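Long-range contacts in chlorella virus DNA ligase-adenylate (PDB 1FVI), which probably seals nicks in DNA as an ATP-dependent ligase, and is captured here as the covalent enzyme-adenylate intermediate: residues E146-E151 with K187-A192; A192-I197 with K268-K273; D230-I235 with R256-N261; A90-Y95 with H128-I133. The protein carries 1 engineered substitution. All coordinates share one frame; numbering follows the deposited sequence.

Interaction 1. Residues E146-E151 with K187-A192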
# COMPACT_ATOMS: atom_id res chain seq x y z
N GLU A 146 -11.90 9.86 -9.43
CA GLU A 146 -11.23 9.88 -8.14
C GLU A 146 -10.61 8.53 -7.78
O GLU A 146 -9.50 8.49 -7.21
CB GLU A 146 -12.17 10.36 -7.04
CG GLU A 146 -12.32 11.89 -7.01
CD GLU A 146 -13.13 12.39 -5.82
OE1 GLU A 146 -13.42 11.61 -4.91
OE2 GLU A 146 -13.48 13.59 -5.80
N LEU A 147 -11.29 7.45 -8.13
CA LEU A 147 -10.80 6.09 -7.87
C LEU A 147 -9.50 5.81 -8.65
O LEU A 147 -8.51 5.35 -8.09
CB LEU A 147 -11.86 5.04 -8.26
CG LEU A 147 -12.25 3.97 -7.22
CD1 LEU A 147 -12.84 2.76 -7.91
CD2 LEU A 147 -11.06 3.56 -6.39
N LEU A 148 -9.52 6.08 -9.95
CA LEU A 148 -8.34 5.90 -10.79
C LEU A 148 -7.15 6.80 -10.37
O LEU A 148 -6.01 6.35 -10.34
CB LEU A 148 -8.71 6.15 -12.25
CG LEU A 148 -9.66 5.05 -12.72
CD1 LEU A 148 -10.29 5.45 -14.02
CD2 LEU A 148 -8.91 3.74 -12.83
N GLN A 149 -7.44 8.06 -10.05
CA GLN A 149 -6.39 8.98 -9.61
C GLN A 149 -5.77 8.40 -8.34
O GLN A 149 -4.56 8.48 -8.14
CB GLN A 149 -6.94 10.38 -9.34
CG GLN A 149 -7.58 11.04 -10.56
CD GLN A 149 -8.12 12.44 -10.28
OE1 GLN A 149 -7.52 13.43 -10.69
NE2 GLN A 149 -9.26 12.53 -9.60
N TYR A 150 -6.62 7.78 -7.52
CA TYR A 150 -6.18 7.17 -6.28
C TYR A 150 -5.23 5.98 -6.52
O TYR A 150 -4.21 5.84 -5.82
CB TYR A 150 -7.38 6.76 -5.42
CG TYR A 150 -6.96 6.25 -4.07
CD1 TYR A 150 -6.39 7.11 -3.14
CD2 TYR A 150 -7.08 4.89 -3.75
CE1 TYR A 150 -5.93 6.64 -1.92
CE2 TYR A 150 -6.62 4.41 -2.52
CZ TYR A 150 -6.04 5.30 -1.62
OH TYR A 150 -5.50 4.86 -0.45
N GLU A 151 -5.54 5.15 -7.53
CA GLU A 151 -4.71 3.99 -7.86
C GLU A 151 -3.34 4.47 -8.35
O GLU A 151 -2.32 3.91 -7.96
CB GLU A 151 -5.37 3.08 -8.93
CG GLU A 151 -4.49 1.83 -9.25
CD GLU A 151 -5.18 0.71 -10.04
OE1 GLU A 151 -4.46 -0.15 -10.58
OE2 GLU A 151 -6.42 0.66 -10.09
N LYS A 187 -7.25 -3.57 -9.10
CA LYS A 187 -6.01 -3.39 -9.84
C LYS A 187 -6.49 -3.12 -11.27
O LYS A 187 -6.60 -4.02 -12.09
CB LYS A 187 -5.13 -4.64 -9.72
CG LYS A 187 -4.55 -4.83 -8.30
CD LYS A 187 -3.97 -6.22 -8.09
CE LYS A 187 -2.72 -6.45 -8.90
NZ LYS A 187 -2.18 -7.83 -8.72
N GLN A 188 -6.89 -1.88 -11.50
CA GLN A 188 -7.42 -1.47 -12.79
C GLN A 188 -6.36 -1.00 -13.78
O GLN A 188 -6.65 -0.95 -14.98
CB GLN A 188 -8.49 -0.40 -12.60
CG GLN A 188 -9.76 -0.90 -11.88
CD GLN A 188 -10.65 -1.78 -12.75
OE1 GLN A 188 -11.09 -1.38 -13.82
NE2 GLN A 188 -10.94 -2.98 -12.28
N PHE A 189 -5.16 -0.67 -13.31
CA PHE A 189 -4.10 -0.22 -14.21
C PHE A 189 -3.46 -1.39 -14.93
O PHE A 189 -3.38 -2.49 -14.38
CB PHE A 189 -3.03 0.62 -13.49
CG PHE A 189 -3.43 2.06 -13.27
CD1 PHE A 189 -4.74 2.39 -12.98
CD2 PHE A 189 -2.47 3.06 -13.28
CE1 PHE A 189 -5.10 3.71 -12.70
CE2 PHE A 189 -2.82 4.40 -12.99
CZ PHE A 189 -4.13 4.72 -12.70
N LYS A 190 -3.00 -1.12 -16.15
CA LYS A 190 -2.39 -2.10 -17.04
C LYS A 190 -0.88 -2.00 -17.02
O LYS A 190 -0.34 -0.91 -16.86
CB LYS A 190 -2.91 -1.81 -18.46
CG LYS A 190 -2.86 -2.95 -19.46
CD LYS A 190 -3.62 -2.52 -20.72
CE LYS A 190 -3.87 -3.66 -21.70
NZ LYS A 190 -2.66 -4.03 -22.46
N ASP A 191 -0.21 -3.13 -17.20
CA ASP A 191 1.25 -3.20 -17.24
C ASP A 191 1.76 -3.06 -18.65
O ASP A 191 1.31 -3.75 -19.57
CB ASP A 191 1.73 -4.55 -16.71
CG ASP A 191 1.61 -4.66 -15.23
OD1 ASP A 191 2.25 -3.85 -14.51
OD2 ASP A 191 0.87 -5.55 -14.78
N ALA A 192 2.75 -2.19 -18.82
CA ALA A 192 3.35 -1.97 -20.13
C ALA A 192 4.85 -1.65 -19.99
O ALA A 192 5.36 -1.44 -18.89
CB ALA A 192 2.62 -0.83 -20.85

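Interaction 2. Residues A192-I197 with K268-K273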
# COMPACT_ATOMS: atom_id res chain seq x y z
N ALA A 192 2.75 -2.19 -18.82
CA ALA A 192 3.35 -1.97 -20.13
C ALA A 192 4.85 -1.65 -19.99
O ALA A 192 5.36 -1.44 -18.89
CB ALA A 192 2.62 -0.83 -20.85
N GLU A 193 5.54 -1.67 -21.12
CA GLU A 193 6.97 -1.40 -21.15
C GLU A 193 7.26 -0.30 -22.17
O GLU A 193 6.57 -0.18 -23.18
CB GLU A 193 7.77 -2.65 -21.53
CG GLU A 193 8.01 -3.60 -20.39
CD GLU A 193 8.70 -4.88 -20.85
OE1 GLU A 193 9.57 -4.81 -21.74
OE2 GLU A 193 8.36 -5.96 -20.32
N ALA A 194 8.30 0.47 -21.89
CA ALA A 194 8.69 1.56 -22.76
C ALA A 194 10.21 1.72 -22.73
O ALA A 194 10.87 1.36 -21.76
CB ALA A 194 8.01 2.83 -22.33
N THR A 195 10.77 2.19 -23.84
CA THR A 195 12.20 2.40 -23.91
C THR A 195 12.48 3.85 -23.53
O THR A 195 11.75 4.75 -23.96
CB THR A 195 12.74 2.12 -25.34
OG1 THR A 195 12.59 0.72 -25.63
CG2 THR A 195 14.22 2.51 -25.46
N ILE A 196 13.49 4.07 -22.70
CA ILE A 196 13.86 5.42 -22.29
C ILE A 196 14.64 6.09 -23.42
O ILE A 196 15.53 5.46 -24.01
CB ILE A 196 14.76 5.40 -21.05
CG1 ILE A 196 14.07 4.63 -19.93
CG2 ILE A 196 15.10 6.83 -20.62
CD1 ILE A 196 14.99 4.29 -18.77
N ILE A 197 14.30 7.33 -23.74
CA ILE A 197 15.00 8.07 -24.79
C ILE A 197 15.72 9.31 -24.27
O ILE A 197 16.83 9.60 -24.70
CB ILE A 197 14.07 8.41 -25.97
CG1 ILE A 197 13.02 9.41 -25.55
CG2 ILE A 197 13.40 7.14 -26.49
CD1 ILE A 197 11.89 9.52 -26.55
N LYS A 268 17.24 1.85 -22.07
CA LYS A 268 16.76 0.81 -21.16
C LYS A 268 15.24 0.72 -21.22
O LYS A 268 14.55 1.71 -21.49
CB LYS A 268 17.21 1.09 -19.72
CG LYS A 268 18.67 0.82 -19.46
CD LYS A 268 19.05 -0.63 -19.77
CE LYS A 268 20.55 -0.86 -19.62
NZ LYS A 268 21.38 0.03 -20.50
N MET A 269 14.73 -0.48 -20.99
CA MET A 269 13.29 -0.73 -21.00
C MET A 269 12.76 -0.57 -19.57
O MET A 269 13.30 -1.18 -18.64
CB MET A 269 13.03 -2.16 -21.48
CG MET A 269 11.64 -2.41 -22.00
SD MET A 269 11.45 -1.78 -23.69
CE MET A 269 11.41 -3.31 -24.64
N VAL A 270 11.74 0.25 -19.37
CA VAL A 270 11.16 0.40 -18.03
C VAL A 270 9.74 -0.18 -17.97
O VAL A 270 9.01 -0.18 -18.97
CB VAL A 270 11.13 1.90 -17.56
CG1 VAL A 270 12.53 2.48 -17.51
CG2 VAL A 270 10.25 2.75 -18.47
N LYS A 271 9.39 -0.76 -16.82
CA LYS A 271 8.05 -1.29 -16.58
C LYS A 271 7.22 -0.16 -15.96
O LYS A 271 7.70 0.54 -15.06
CB LYS A 271 8.09 -2.47 -15.59
CG LYS A 271 9.11 -3.56 -15.92
CD LYS A 271 8.87 -4.84 -15.11
CE LYS A 271 9.03 -4.64 -13.61
NZ LYS A 271 10.44 -4.35 -13.21
N PHE A 272 6.01 0.06 -16.46
CA PHE A 272 5.13 1.10 -15.93
C PHE A 272 3.69 0.65 -15.99
O PHE A 272 3.38 -0.39 -16.56
CB PHE A 272 5.31 2.45 -16.67
CG PHE A 272 4.77 2.48 -18.09
CD1 PHE A 272 3.62 3.21 -18.40
CD2 PHE A 272 5.42 1.78 -19.12
CE1 PHE A 272 3.12 3.25 -19.71
CE2 PHE A 272 4.93 1.82 -20.43
CZ PHE A 272 3.77 2.56 -20.72
N LYS A 273 2.81 1.41 -15.35
CA LYS A 273 1.39 1.12 -15.35
C LYS A 273 0.68 2.39 -15.78
O LYS A 273 1.25 3.48 -15.68
CB LYS A 273 0.89 0.70 -13.95
CG LYS A 273 1.19 -0.76 -13.57
CD LYS A 273 0.88 -1.04 -12.10
CE LYS A 273 1.27 -2.46 -11.69
NZ LYS A 273 0.40 -3.51 -12.31

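Interaction 3. Residues D230-I235 with R256-N261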
# COMPACT_ATOMS: atom_id res chain seq x y z
N ASP A 230 21.55 18.05 -9.15
CA ASP A 230 20.15 17.90 -9.53
C ASP A 230 19.82 16.41 -9.64
O ASP A 230 20.72 15.56 -9.64
CB ASP A 230 19.92 18.59 -10.87
CG ASP A 230 18.48 19.04 -11.08
OD1 ASP A 230 17.58 18.56 -10.36
OD2 ASP A 230 18.27 19.89 -11.97
N VAL A 231 18.53 16.11 -9.70
CA VAL A 231 18.03 14.75 -9.83
C VAL A 231 17.01 14.72 -10.97
O VAL A 231 16.60 15.78 -11.48
CB VAL A 231 17.36 14.25 -8.52
CG1 VAL A 231 18.35 14.35 -7.36
CG2 VAL A 231 16.10 15.06 -8.23
N MET A 232 16.64 13.52 -11.39
CA MET A 232 15.68 13.37 -12.48
C MET A 232 14.25 13.77 -12.06
O MET A 232 13.81 13.46 -10.95
CB MET A 232 15.72 11.94 -13.05
CG MET A 232 14.66 11.63 -14.11
SD MET A 232 13.06 11.07 -13.44
CE MET A 232 13.52 9.42 -13.04
N GLY A 233 13.59 14.54 -12.92
CA GLY A 233 12.23 14.97 -12.64
C GLY A 233 11.28 14.06 -13.39
O GLY A 233 10.27 13.62 -12.86
N SER A 234 11.61 13.78 -14.65
CA SER A 234 10.79 12.90 -15.47
C SER A 234 11.65 12.25 -16.55
O SER A 234 12.73 12.75 -16.89
CB SER A 234 9.64 13.67 -16.14
OG SER A 234 10.08 14.46 -17.24
N ILE A 235 11.19 11.10 -17.01
CA ILE A 235 11.84 10.39 -18.09
C ILE A 235 10.85 10.33 -19.25
O ILE A 235 9.64 10.20 -19.03
CB ILE A 235 12.28 8.97 -17.68
CG1 ILE A 235 11.09 8.13 -17.21
CG2 ILE A 235 13.38 9.04 -16.65
CD1 ILE A 235 11.41 6.64 -17.06
N ARG A 256 18.00 10.39 -8.25
CA ARG A 256 19.41 10.75 -8.22
C ARG A 256 20.21 9.78 -9.10
O ARG A 256 20.97 10.21 -9.97
CB ARG A 256 19.93 10.72 -6.78
CG ARG A 256 21.43 10.93 -6.62
CD ARG A 256 22.15 9.62 -6.32
NE ARG A 256 21.65 8.99 -5.10
CZ ARG A 256 22.27 9.03 -3.92
NH1 ARG A 256 23.42 9.67 -3.79
NH2 ARG A 256 21.73 8.43 -2.87
N ASP A 257 19.99 8.48 -8.93
CA ASP A 257 20.70 7.47 -9.73
C ASP A 257 20.47 7.65 -11.23
O ASP A 257 21.42 7.68 -12.01
CB ASP A 257 20.32 6.06 -9.29
CG ASP A 257 20.86 5.72 -7.92
OD1 ASP A 257 21.72 6.47 -7.43
OD2 ASP A 257 20.42 4.71 -7.34
N PHE A 258 19.20 7.74 -11.62
CA PHE A 258 18.82 7.95 -13.02
C PHE A 258 19.57 9.16 -13.60
O PHE A 258 20.13 9.06 -14.68
CB PHE A 258 17.30 8.16 -13.15
CG PHE A 258 16.51 6.89 -13.34
CD1 PHE A 258 15.40 6.62 -12.54
CD2 PHE A 258 16.85 5.98 -14.34
CE1 PHE A 258 14.62 5.47 -12.75
CE2 PHE A 258 16.07 4.82 -14.56
CZ PHE A 258 14.96 4.58 -13.75
N TRP A 259 19.63 10.26 -12.84
CA TRP A 259 20.31 11.50 -13.27
C TRP A 259 21.84 11.50 -13.25
O TRP A 259 22.47 12.12 -14.10
CB TRP A 259 19.82 12.71 -12.48
CG TRP A 259 20.21 14.02 -13.11
CD1 TRP A 259 21.17 14.90 -12.68
CD2 TRP A 259 19.62 14.62 -14.28
NE1 TRP A 259 21.20 16.01 -13.50
CE2 TRP A 259 20.26 15.86 -14.49
CE3 TRP A 259 18.60 14.23 -15.16
CZ2 TRP A 259 19.92 16.71 -15.55
CZ3 TRP A 259 18.27 15.07 -16.22
CH2 TRP A 259 18.93 16.30 -16.40
N GLN A 260 22.44 10.88 -12.24
CA GLN A 260 23.88 10.83 -12.14
C GLN A 260 24.45 9.90 -13.22
O GLN A 260 25.53 10.15 -13.77
CB GLN A 260 24.32 10.35 -10.76
CG GLN A 260 23.91 11.28 -9.63
CD GLN A 260 24.43 12.70 -9.82
OE1 GLN A 260 23.67 13.67 -9.72
NE2 GLN A 260 25.72 12.83 -10.09
N ASN A 261 23.71 8.84 -13.55
CA ASN A 261 24.15 7.90 -14.57
C ASN A 261 23.16 7.80 -15.72
O ASN A 261 23.00 6.73 -16.30
CB ASN A 261 24.36 6.51 -13.97
CG ASN A 261 25.63 6.41 -13.15
OD1 ASN A 261 25.62 6.64 -11.94
ND2 ASN A 261 26.74 6.07 -13.81
O HOH W 1 21.79 14.03 -7.63

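Interaction 4. Residues A90-Y95 with H128-I133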
# COMPACT_ATOMS: atom_id res chain seq x y z
N ALA A 90 16.06 -5.60 13.33
CA ALA A 90 15.78 -4.78 12.15
C ALA A 90 14.47 -4.06 12.30
O ALA A 90 13.53 -4.56 12.94
CB ALA A 90 15.74 -5.65 10.88
N LYS A 91 14.41 -2.88 11.71
CA LYS A 91 13.22 -2.06 11.75
C LYS A 91 12.17 -2.64 10.79
O LYS A 91 12.51 -3.28 9.79
CB LYS A 91 13.58 -0.63 11.35
CG LYS A 91 14.60 0.03 12.26
CD LYS A 91 15.06 1.34 11.65
CE LYS A 91 15.90 2.17 12.62
NZ LYS A 91 15.06 2.89 13.62
N PHE A 92 10.90 -2.46 11.14
CA PHE A 92 9.79 -2.93 10.31
C PHE A 92 8.57 -2.06 10.59
O PHE A 92 8.55 -1.26 11.52
CB PHE A 92 9.49 -4.43 10.55
CG PHE A 92 9.14 -4.76 11.98
CD1 PHE A 92 7.81 -4.75 12.41
CD2 PHE A 92 10.14 -5.06 12.92
CE1 PHE A 92 7.48 -5.01 13.75
CE2 PHE A 92 9.82 -5.33 14.24
CZ PHE A 92 8.48 -5.30 14.66
N SER A 93 7.56 -2.21 9.76
CA SER A 93 6.36 -1.41 9.93
C SER A 93 5.12 -2.29 10.06
O SER A 93 5.17 -3.49 9.81
CB SER A 93 6.21 -0.47 8.73
OG SER A 93 7.30 0.42 8.67
N TYR A 94 4.04 -1.68 10.51
CA TYR A 94 2.77 -2.38 10.65
C TYR A 94 1.69 -1.40 10.24
O TYR A 94 1.48 -0.38 10.91
CB TYR A 94 2.54 -2.87 12.07
CG TYR A 94 1.22 -3.58 12.23
CD1 TYR A 94 1.07 -4.92 11.86
CD2 TYR A 94 0.11 -2.91 12.75
CE1 TYR A 94 -0.15 -5.59 12.02
CE2 TYR A 94 -1.12 -3.57 12.92
CZ TYR A 94 -1.24 -4.90 12.55
OH TYR A 94 -2.42 -5.54 12.77
N TYR A 95 1.08 -1.66 9.08
CA TYR A 95 0.00 -0.83 8.58
C TYR A 95 -1.26 -1.35 9.25
O TYR A 95 -1.72 -2.46 8.96
CB TYR A 95 -0.11 -0.97 7.06
CG TYR A 95 1.06 -0.40 6.27
CD1 TYR A 95 2.15 -1.21 5.93
CD2 TYR A 95 1.06 0.93 5.83
CE1 TYR A 95 3.22 -0.70 5.17
CE2 TYR A 95 2.12 1.44 5.07
CZ TYR A 95 3.19 0.62 4.74
OH TYR A 95 4.23 1.09 3.97
N HIS A 128 7.46 4.45 18.27
CA HIS A 128 8.39 3.36 18.58
C HIS A 128 9.66 3.42 17.73
O HIS A 128 9.65 3.88 16.59
CB HIS A 128 7.72 2.00 18.47
CG HIS A 128 8.55 0.89 19.03
ND1 HIS A 128 8.32 0.33 20.27
CD2 HIS A 128 9.61 0.22 18.51
CE1 HIS A 128 9.19 -0.64 20.49
NE2 HIS A 128 9.99 -0.73 19.43
N ALA A 129 10.76 2.96 18.31
CA ALA A 129 12.05 2.99 17.64
C ALA A 129 12.16 2.00 16.47
O ALA A 129 12.35 2.40 15.31
CB ALA A 129 13.17 2.75 18.65
N GLN A 130 12.03 0.72 16.78
CA GLN A 130 12.13 -0.34 15.78
C GLN A 130 10.87 -0.57 14.94
O GLN A 130 10.97 -0.85 13.75
CB GLN A 130 12.54 -1.64 16.47
CG GLN A 130 12.74 -2.81 15.53
CD GLN A 130 13.04 -4.08 16.26
OE1 GLN A 130 13.11 -4.10 17.49
NE2 GLN A 130 13.19 -5.16 15.52
N VAL A 131 9.70 -0.51 15.59
CA VAL A 131 8.40 -0.75 14.95
C VAL A 131 7.66 0.54 14.54
O VAL A 131 7.33 1.37 15.39
CB VAL A 131 7.44 -1.53 15.87
CG1 VAL A 131 6.27 -2.07 15.08
CG2 VAL A 131 8.17 -2.64 16.58
N LYS A 132 7.36 0.66 13.26
CA LYS A 132 6.65 1.84 12.78
C LYS A 132 5.16 1.51 12.63
O LYS A 132 4.77 0.72 11.76
CB LYS A 132 7.24 2.28 11.44
CG LYS A 132 6.71 3.59 10.89
CD LYS A 132 7.19 3.77 9.47
CE LYS A 132 6.70 5.07 8.86
NZ LYS A 132 7.21 5.20 7.46
N ILE A 133 4.34 2.05 13.53
CA ILE A 133 2.90 1.81 13.47
C ILE A 133 2.30 2.85 12.54
O ILE A 133 2.38 4.06 12.81
CB ILE A 133 2.22 1.94 14.87
CG1 ILE A 133 2.82 0.93 15.85
CG2 ILE A 133 0.70 1.73 14.75
CD1 ILE A 133 2.65 -0.47 15.44

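Interaction 1. Residues E146-E151 with K187-A192
E151 holds CG anti to its backbone N (chi1 -179°) and continues extended, so its carboxylate is carried straight from helix 144-156 to the chain leaving K187. F189 turns CG anti to its carbonyl carbon (chi1 -80°), which brings the ring back beneath the glutamate. The carboxylate then grips two successive backbone N-H groups. Q188 N donates to E151 OE2 at 2.9 Å and meets the syn lone pair. F189 N donates to E151 OE1, also at 2.9 Å, but comes from above the carboxylate plane. The two bonds fix the rotation of the carboxylate and give both of its oxygens a partner in a buried place. The stem of E151 packs as well: CG sits over one face of the F189 ring, 4.1 Å from its centroid, in a CH-pi contact offset toward the rim. Carboxylate and ring planes are 27° apart. L148 adds an apolar contact, with CD2 3.8 Å from CE1 of F189. F275 of strand 269-275 touches L148 too. The amide of Q188 bends away at chi2 and gives its NE2 to E12 O. CB of K187 points away from the helix. Its side chain lies about 4 Å from that of K26, the lysine that carries AMP. The contact joins helix 144-156 of the nucleotidyltransferase domain to the chain that enters the OB domain, the two-domain catalytic core of ATP-dependent DNA ligases, close to the adenylate site.

Interaction 2. Residues A192-I197 with K268-K273
A192-I197 and K268-K273 are neighbouring antiparallel strands in the five-stranded sheet of the OB domain. A192 opens a hydrogen-bonded pair with F272: its N donates to F272 O at 3.0 Å and its O accepts from F272 N. The ring of F272, with CG in the crowded position between backbone N and carbonyl carbon (chi1 70°), folds back across the neighbouring strand. Its CE2 lies 3.5 Å from A192 CB. E193 faces K271 in a non-hydrogen-bonded pair on the other side of the sheet. Its side chain instead crosses M269 at about a right angle. A194 forms the second hydrogen-bonded pair, with V270, and its CB also touches the F272 ring, on which Y239 packs edge-to-face. T195 pairs with M269, its OG1 3.4 Å from M269 SD, on the face shared with E193 and K271. I196 ends the ladder through a bond from its N to K268 O, nearly along the C=O axis. Its buried side chain crosses V270 at about a right angle, and I291 of strand 286-291 packs on both. This is the tightest apolar spot: I196 CD1 is only 3.3 Å from V270 CG1, closer than usual for two carbons.

Interaction 3. Residues D230-I235 with R256-N261
The chain at D230-M232 runs close against helix 252-260, with CA atoms 4.5 Å apart at V231 and R256 and 5.1 Å apart at M232 and W259. W259 carries the middle of the contact. Its CG is anti to the backbone N (chi1 -165°), which lays the indole along the backbone of D230 and V231. The peptide of V231 lies over one face of the indole. CD1 of W259 comes within 3.1 Å of D230 O, while CB of W259 packs 3.5 Å from M232 N. D230 O is also met by a water, which donates to it at 2.7 Å and donates again to Q260 OE1 at 2.8 Å. The bent chain of Q260 brings its OE1 to this bridge. D230 turns its own carboxylate back, so that OD1 accepts from V231 N and also from F203 N. V231 CG1 rests on R256, 3.9 Å from its CA. M232 and F258, both buried, lie side by side and point the same way. The double bend of M232 places CE 3.4 Å from F258 CD1. Farther along, G233 and S234 both face T200, a classic beta bulge at the start of strand 232-237, and R255 of the helix donates from NH1 to M232 O and G233 O. A201 of strand 190-201 touches both D230 and W259, and Y265 of helix 262-265 meets F258 edge-to-face, so helix 252-260 is fastened against this end of the OB-domain sheet.

Interaction 4. Residues A90-Y95 with H128-I133
Strands 92-99 and 131-135 run parallel here, their short segments 22° apart, with one tightly packed face and one looser side. The backbone ladder is regular. F92 N donates to Q130 O, F92 O accepts from K132 N, and Y94 N donates to K132 O at 2.8 Å. The tight face holds F92, V131, Y94 and I133. F92 places CG in the crowded position between backbone N and carbonyl carbon (chi1 59°), so its ring leans over V131 and the two point the same way. CZ of F92 touches V131 CG2 at 3.3 Å, and CE1 meets CG1 of V131. M51 and L54 of helix 49-58 pack on this face. Y94 CB meets I133 CD1 more loosely; the ring leads away, and its OH hydrogen-bonds to S32 O.

On the other face S93 lies against the extended chain of K132, with OG 3.3 Å from K132 CB. The ammonium of K132 goes on to a salt bridge with E70. The strand entrance is the more exposed end, where K91 NZ makes only a weak bond to O of the poorly ordered A129. The extended Q130 is the firm point there. Its NE2 lies 2.7 Å from A90 O, above the carbonyl plane, and at the edge of the F92 ring. With helix 108-121 between them, the strands form a beta-alpha-beta crossover at the edge of a sheet in the nucleotidyltransferase domain.

How the interactions relate
Interactions 1 and 2 share A192 and strand 190-201, and a salt bridge from D191 to K273 ties them together. Interaction 3 reaches the same OB-domain sheet through strand 232-237, where I235 packs on V270 of interaction 2. Interaction 4 stands apart in another sheet, about 28 Å from interaction 1 between centres. Interaction 1 is the buried one; the other three mix core and surface. Their chemistry differs accordingly. A buried carboxylate holds backbone N-H groups in interaction 1. Interactions 2 and 4 are each built on a backbone ladder, antiparallel in 2 and parallel in 4. Interaction 3 relies on aromatic and apolar packing with a water bridge.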